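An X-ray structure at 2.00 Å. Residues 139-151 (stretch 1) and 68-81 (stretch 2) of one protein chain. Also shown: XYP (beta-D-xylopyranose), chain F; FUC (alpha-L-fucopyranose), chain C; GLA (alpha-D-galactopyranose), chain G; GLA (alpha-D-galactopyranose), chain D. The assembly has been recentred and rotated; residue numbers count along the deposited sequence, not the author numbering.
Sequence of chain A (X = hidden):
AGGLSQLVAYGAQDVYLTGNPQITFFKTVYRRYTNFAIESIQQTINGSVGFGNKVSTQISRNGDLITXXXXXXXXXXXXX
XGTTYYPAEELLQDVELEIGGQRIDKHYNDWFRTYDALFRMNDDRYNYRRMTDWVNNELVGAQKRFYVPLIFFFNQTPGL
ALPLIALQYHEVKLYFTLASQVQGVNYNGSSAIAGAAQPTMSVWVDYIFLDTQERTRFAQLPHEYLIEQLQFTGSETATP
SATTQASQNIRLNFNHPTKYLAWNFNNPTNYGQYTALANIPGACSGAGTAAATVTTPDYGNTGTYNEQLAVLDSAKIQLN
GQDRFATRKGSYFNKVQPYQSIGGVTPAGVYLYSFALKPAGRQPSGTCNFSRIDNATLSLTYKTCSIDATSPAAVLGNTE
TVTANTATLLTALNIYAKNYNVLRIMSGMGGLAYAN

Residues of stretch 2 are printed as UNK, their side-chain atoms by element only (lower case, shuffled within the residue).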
# COMPACT_ATOMS: atom_id res chain seq x y z
N LEU A 139 20.73 -6.17 21.26
CA LEU A 139 22.01 -5.81 21.87
C LEU A 139 23.12 -6.71 21.34
O LEU A 139 22.92 -7.56 20.47
CB LEU A 139 21.91 -5.89 23.39
CG LEU A 139 20.81 -5.04 24.04
CD1 LEU A 139 20.70 -5.37 25.52
CD2 LEU A 139 21.10 -3.56 23.84
N VAL A 140 24.33 -6.51 21.89
CA VAL A 140 25.48 -7.30 21.49
C VAL A 140 25.20 -8.78 21.71
O VAL A 140 24.58 -9.17 22.72
CB VAL A 140 26.73 -6.86 22.27
CG1 VAL A 140 27.96 -7.63 21.81
CG2 VAL A 140 26.95 -5.36 22.12
N GLY A 141 25.62 -9.61 20.76
CA GLY A 141 25.48 -11.04 20.88
C GLY A 141 24.14 -11.60 20.43
O GLY A 141 23.94 -12.81 20.52
N ALA A 142 23.26 -10.74 19.93
CA ALA A 142 21.97 -11.19 19.45
C ALA A 142 22.17 -11.95 18.14
O ALA A 142 22.85 -11.47 17.24
CB ALA A 142 21.04 -10.00 19.23
N GLN A 143 21.60 -13.14 18.06
CA GLN A 143 21.72 -13.96 16.86
C GLN A 143 20.38 -14.00 16.16
O GLN A 143 19.34 -14.15 16.79
CB GLN A 143 22.18 -15.38 17.20
CG GLN A 143 22.79 -16.12 16.03
CD GLN A 143 23.00 -17.59 16.31
OE1 GLN A 143 22.26 -18.20 17.09
NE2 GLN A 143 24.01 -18.18 15.69
N LYS A 144 20.41 -13.90 14.83
CA LYS A 144 19.18 -13.90 14.07
C LYS A 144 19.36 -14.47 12.68
O LYS A 144 20.42 -14.32 12.07
CB LYS A 144 18.64 -12.46 13.97
CG LYS A 144 17.42 -12.29 13.09
CD LYS A 144 16.95 -10.84 13.09
CE LYS A 144 15.69 -10.67 12.26
NZ LYS A 144 15.14 -9.28 12.32
N ARG A 145 18.34 -15.16 12.19
CA ARG A 145 18.38 -15.71 10.84
C ARG A 145 17.80 -14.70 9.86
O ARG A 145 16.73 -14.14 10.10
CB ARG A 145 17.59 -17.02 10.77
CG ARG A 145 17.58 -17.65 9.38
CD ARG A 145 16.97 -19.04 9.40
NE ARG A 145 17.69 -19.91 10.33
CZ ARG A 145 18.68 -20.71 9.98
NH1 ARG A 145 19.09 -20.76 8.72
NH2 ARG A 145 19.28 -21.47 10.89
N PHE A 146 18.51 -14.48 8.76
CA PHE A 146 18.12 -13.50 7.76
C PHE A 146 17.76 -14.20 6.46
O PHE A 146 18.25 -15.30 6.17
CB PHE A 146 19.23 -12.49 7.51
CG PHE A 146 19.61 -11.69 8.72
CD1 PHE A 146 18.88 -10.57 9.09
CD2 PHE A 146 20.71 -12.04 9.49
CE1 PHE A 146 19.23 -9.82 10.20
CE2 PHE A 146 21.06 -11.30 10.61
CZ PHE A 146 20.32 -10.19 10.96
N TYR A 147 16.91 -13.55 5.68
CA TYR A 147 16.43 -14.09 4.41
C TYR A 147 16.58 -13.01 3.35
O TYR A 147 15.87 -12.00 3.39
CB TYR A 147 14.97 -14.54 4.51
CG TYR A 147 14.69 -15.52 5.63
CD1 TYR A 147 14.36 -15.07 6.90
CD2 TYR A 147 14.71 -16.88 5.40
CE1 TYR A 147 14.08 -15.96 7.92
CE2 TYR A 147 14.44 -17.78 6.41
CZ TYR A 147 14.12 -17.31 7.67
OH TYR A 147 13.85 -18.20 8.68
N VAL A 148 17.50 -13.21 2.41
CA VAL A 148 17.74 -12.26 1.33
C VAL A 148 17.09 -12.81 0.07
O VAL A 148 17.59 -13.80 -0.49
CB VAL A 148 19.24 -12.01 1.12
CG1 VAL A 148 19.45 -10.92 0.08
CG2 VAL A 148 19.90 -11.63 2.44
N PRO A 149 15.98 -12.23 -0.41
CA PRO A 149 15.35 -12.74 -1.63
C PRO A 149 16.01 -12.16 -2.87
O PRO A 149 16.26 -10.95 -2.96
CB PRO A 149 13.90 -12.26 -1.50
CG PRO A 149 14.01 -10.99 -0.71
CD PRO A 149 15.19 -11.16 0.22
N LEU A 150 16.30 -13.02 -3.84
CA LEU A 150 16.88 -12.57 -5.10
C LEU A 150 15.79 -11.97 -5.98
O LEU A 150 14.61 -12.32 -5.87
CB LEU A 150 17.57 -13.72 -5.83
CG LEU A 150 18.74 -14.38 -5.10
CD1 LEU A 150 19.45 -15.38 -6.01
CD2 LEU A 150 19.72 -13.34 -4.58
N ILE A 151 16.19 -11.05 -6.85
CA ILE A 151 15.23 -10.31 -7.66
C ILE A 151 15.59 -10.39 -9.13
O ILE A 151 15.51 -9.40 -9.86
CB ILE A 151 15.13 -8.84 -7.19
CG1 ILE A 151 16.52 -8.23 -7.04
CG2 ILE A 151 14.35 -8.75 -5.89
CD1 ILE A 151 16.52 -6.83 -6.48
N UNK A 68 11.01 -18.50 -6.98
CA UNK A 68 11.65 -17.74 -5.92
C UNK A 68 12.95 -18.41 -5.48
O UNK A 68 13.05 -19.64 -5.44
c UNK A 68 10.71 -17.60 -4.73
o UNK A 68 8.34 -17.45 -4.64
o UNK A 68 9.41 -15.96 -5.85
c UNK A 68 9.40 -16.95 -5.10
N UNK A 69 13.95 -17.60 -5.17
CA UNK A 69 15.21 -18.06 -4.60
C UNK A 69 15.55 -17.17 -3.41
O UNK A 69 15.59 -15.94 -3.54
c UNK A 69 17.20 -19.11 -7.79
c UNK A 69 16.36 -18.03 -5.63
c UNK A 69 17.68 -18.40 -4.97
c UNK A 69 16.06 -18.98 -6.80
N UNK A 70 15.79 -17.79 -2.26
CA UNK A 70 16.08 -17.07 -1.02
C UNK A 70 17.42 -17.55 -0.47
O UNK A 70 17.70 -18.75 -0.44
c UNK A 70 15.28 -16.49 1.30
c UNK A 70 13.62 -16.82 -0.54
c UNK A 70 14.96 -17.26 0.02
N UNK A 71 18.25 -16.60 -0.04
CA UNK A 71 19.52 -16.89 0.60
C UNK A 71 19.35 -16.64 2.10
O UNK A 71 19.03 -15.52 2.51
c UNK A 71 21.96 -16.31 0.76
c UNK A 71 20.66 -16.03 0.03
c UNK A 71 20.80 -16.28 -1.47
N UNK A 72 19.57 -17.67 2.90
CA UNK A 72 19.46 -17.57 4.35
C UNK A 72 20.83 -17.32 4.96
O UNK A 72 21.80 -18.02 4.63
o UNK A 72 17.36 -20.73 6.22
o UNK A 72 15.56 -20.53 4.97
c UNK A 72 17.39 -19.06 4.52
c UNK A 72 16.72 -20.18 5.29
c UNK A 72 18.83 -18.83 4.94
N UNK A 73 20.91 -16.33 5.85
CA UNK A 73 22.11 -16.06 6.63
C UNK A 73 21.78 -16.13 8.11
O UNK A 73 20.65 -15.84 8.53
c UNK A 73 23.37 -14.60 4.97
c UNK A 73 22.92 -13.69 4.02
c UNK A 73 24.62 -14.40 2.49
c UNK A 73 25.09 -15.29 3.44
c UNK A 73 24.47 -15.39 4.67
c UNK A 73 23.54 -13.59 2.79
c UNK A 73 22.71 -14.69 6.31
N UNK A 74 22.77 -16.52 8.90
CA UNK A 74 22.69 -16.47 10.36
C UNK A 74 23.86 -15.62 10.85
O UNK A 74 25.02 -16.00 10.68
c UNK A 74 22.69 -17.76 12.49
c UNK A 74 21.57 -18.71 10.47
c UNK A 74 22.73 -17.87 10.98
N UNK A 75 23.54 -14.48 11.45
CA UNK A 75 24.55 -13.51 11.88
C UNK A 75 24.38 -13.21 13.36
O UNK A 75 23.28 -13.30 13.92
c UNK A 75 24.54 -12.32 9.56
c UNK A 75 24.45 -12.21 11.08
c UNK A 75 25.86 -12.95 9.16
c UNK A 75 24.39 -10.95 8.91
N UNK A 76 25.49 -12.84 13.99
CA UNK A 76 25.52 -12.38 15.38
C UNK A 76 26.05 -10.96 15.39
O UNK A 76 27.16 -10.70 14.90
o UNK A 76 25.82 -14.61 16.28
c UNK A 76 26.39 -13.29 16.25
c UNK A 76 26.47 -12.76 17.67
N UNK A 77 25.27 -10.03 15.94
CA UNK A 77 25.65 -8.63 15.91
C UNK A 77 26.65 -8.32 17.03
O UNK A 77 26.58 -8.90 18.12
c UNK A 77 23.73 -7.77 17.40
c UNK A 77 24.42 -7.73 16.04
n UNK A 77 22.80 -4.85 17.42
c UNK A 77 22.17 -5.93 16.63
c UNK A 77 22.28 -7.29 17.30
N UNK A 78 27.58 -7.42 16.74
CA UNK A 78 28.61 -7.03 17.68
C UNK A 78 28.44 -5.65 18.28
O UNK A 78 29.37 -5.17 18.96
N UNK A 79 27.31 -4.98 18.06
CA UNK A 79 27.05 -3.69 18.65
C UNK A 79 25.64 -3.63 19.23
O UNK A 79 24.88 -4.60 19.14
N UNK A 80 25.32 -2.48 19.80
CA UNK A 80 24.02 -2.30 20.44
C UNK A 80 22.99 -1.77 19.45
O UNK A 80 23.07 -2.04 18.25
c UNK A 80 24.90 -2.02 22.80
o UNK A 80 24.72 -3.21 23.08
n UNK A 80 25.74 -1.24 23.46
c UNK A 80 24.14 -1.38 21.65
N UNK A 81 22.01 -1.01 19.95
CA UNK A 81 20.93 -0.56 19.10
C UNK A 81 21.40 0.46 18.08
O UNK A 81 22.17 1.38 18.39
C1 XYP F . 19.85 1.81 23.31
C2 XYP F . 21.01 0.82 23.39
C3 XYP F . 21.18 0.31 24.82
C4 XYP F . 21.26 1.48 25.79
C5 XYP F . 20.11 2.46 25.56
O2 XYP F . 20.76 -0.28 22.51
O3 XYP F . 22.37 -0.48 24.91
O4 XYP F . 21.22 1.00 27.13
O5 XYP F . 20.13 2.89 24.20
C1 FUC C . 19.54 3.89 18.92
C2 FUC C . 20.47 4.43 20.00
C3 FUC C . 19.67 4.63 21.28
C4 FUC C . 19.03 3.30 21.68
C5 FUC C . 18.20 2.78 20.52
C6 FUC C . 17.56 1.43 20.86
O2 FUC C . 21.06 5.66 19.58
O3 FUC C . 20.50 5.14 22.33
O4 FUC C . 20.06 2.38 22.04
O5 FUC C . 19.03 2.64 19.37
C1 GLA G . 25.51 -10.84 28.11
C2 GLA G . 24.67 -9.60 27.89
C3 GLA G . 23.57 -9.93 26.88
C4 GLA G . 24.24 -10.38 25.59
C5 GLA G . 25.13 -11.59 25.85
C6 GLA G . 25.85 -12.05 24.59
O2 GLA G . 24.09 -9.22 29.14
O3 GLA G . 22.74 -8.80 26.60
O4 GLA G . 25.04 -9.31 25.10
O5 GLA G . 26.08 -11.28 26.87
O6 GLA G . 26.46 -13.33 24.81
C1 GLA D . 22.45 5.84 19.86
C2 GLA D . 22.64 7.29 19.43
C3 GLA D . 22.62 7.41 17.91
C4 GLA D . 23.60 6.43 17.29
C5 GLA D . 23.37 5.02 17.83
C6 GLA D . 24.41 4.06 17.27
O2 GLA D . 21.60 8.10 19.99
O3 GLA D . 22.96 8.74 17.53
O4 GLA D . 24.94 6.84 17.58
O5 GLA D . 23.45 5.02 19.25
O6 GLA D . 24.50 4.23 15.85
O HOH W 1 13.22 -14.42 -4.67
O HOH W 2 14.51 -21.33 7.52
O HOH W 3 26.40 -16.66 14.57

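Position 68 carries two carbons, the second bearing two oxygens, and touches nothing on stretch 1: Asp68. Position 69 has four carbons forked at the first, one arm two carbons long, so it is Ile69. Its O accepts from Leu150 N at 3.0 Å, and its CG2 lies 3.7 Å from Leu150 CD1, while water 1 links Ile69 N to Leu150 O.

Position 70 shows one carbon carrying two more, a valine fork, and Val70 CG1 meets Tyr147 CB at 3.8 Å. The same three-carbon fork at position 71 gives Val71. Here the backbones pair both ways, Val71 N to Val148 O at 2.9 Å and Val148 N to Val71 O at 2.8 Å, and the two CB atoms of Val71 and Val148 sit 4.4 Å apart.

Position 72 has three carbons, the third ending in two oxygens: a carboxylate, Glu72. Arg145 NH1 approaches Glu72 OE1 at 3.0 Å, a salt bridge whose hydrogen bond is weak because its angle is only 131°. Glu72 OE2 lies at the edge of the Tyr147 ring, 3.3 Å from Tyr147 CE2.

At position 73 one carbon leads to a six-carbon ring with no oxygen, hence Phe73. Val148 CG2 reaches the ring edge, 4.0 Å from Phe73 CD2, and Phe146 N to Phe73 O is a short 2.5 Å. Position 74, another three-carbon fork, is Val74; its CG2 covers one face of the Arg145 guanidinium, 3.5 Å from Arg145 CZ.

Four carbons forked at the second make position 75 Leu75, whose CB meets the Phe146 ring edge at Phe146 CE2, 3.5 Å away. Position 76 has one carbon bearing an oxygen and a carbon: Thr76. Water 3 joins Thr76 OG1 to Gln143 NE2.

Position 77, four carbons in a row ending in nitrogen, is Lys77. Its CD packs 3.6 Å from Ala142 CB, and its NZ donates to the O of position 79 at 2.7 Å. Positions 78 and 79 have no side-chain atoms: Gly78 and Gly79. Position 80 has two carbons, the second with one oxygen and one nitrogen; Asn80 OD1 lies 3.2 Å from Val140 CG2. Position 81, bare again, is Gly81, where a CB would clash with xylose O2.

The contact is an antiparallel ladder in which side chains alternate between faces. Phe73, Leu75 and Val71 pack with Phe146 and Val148 on one; the other mixes Val70 and Val74 with the Arg145–Glu72 charge pair.

Stretch 2 68-81: DIVVEFVLTKGGNG
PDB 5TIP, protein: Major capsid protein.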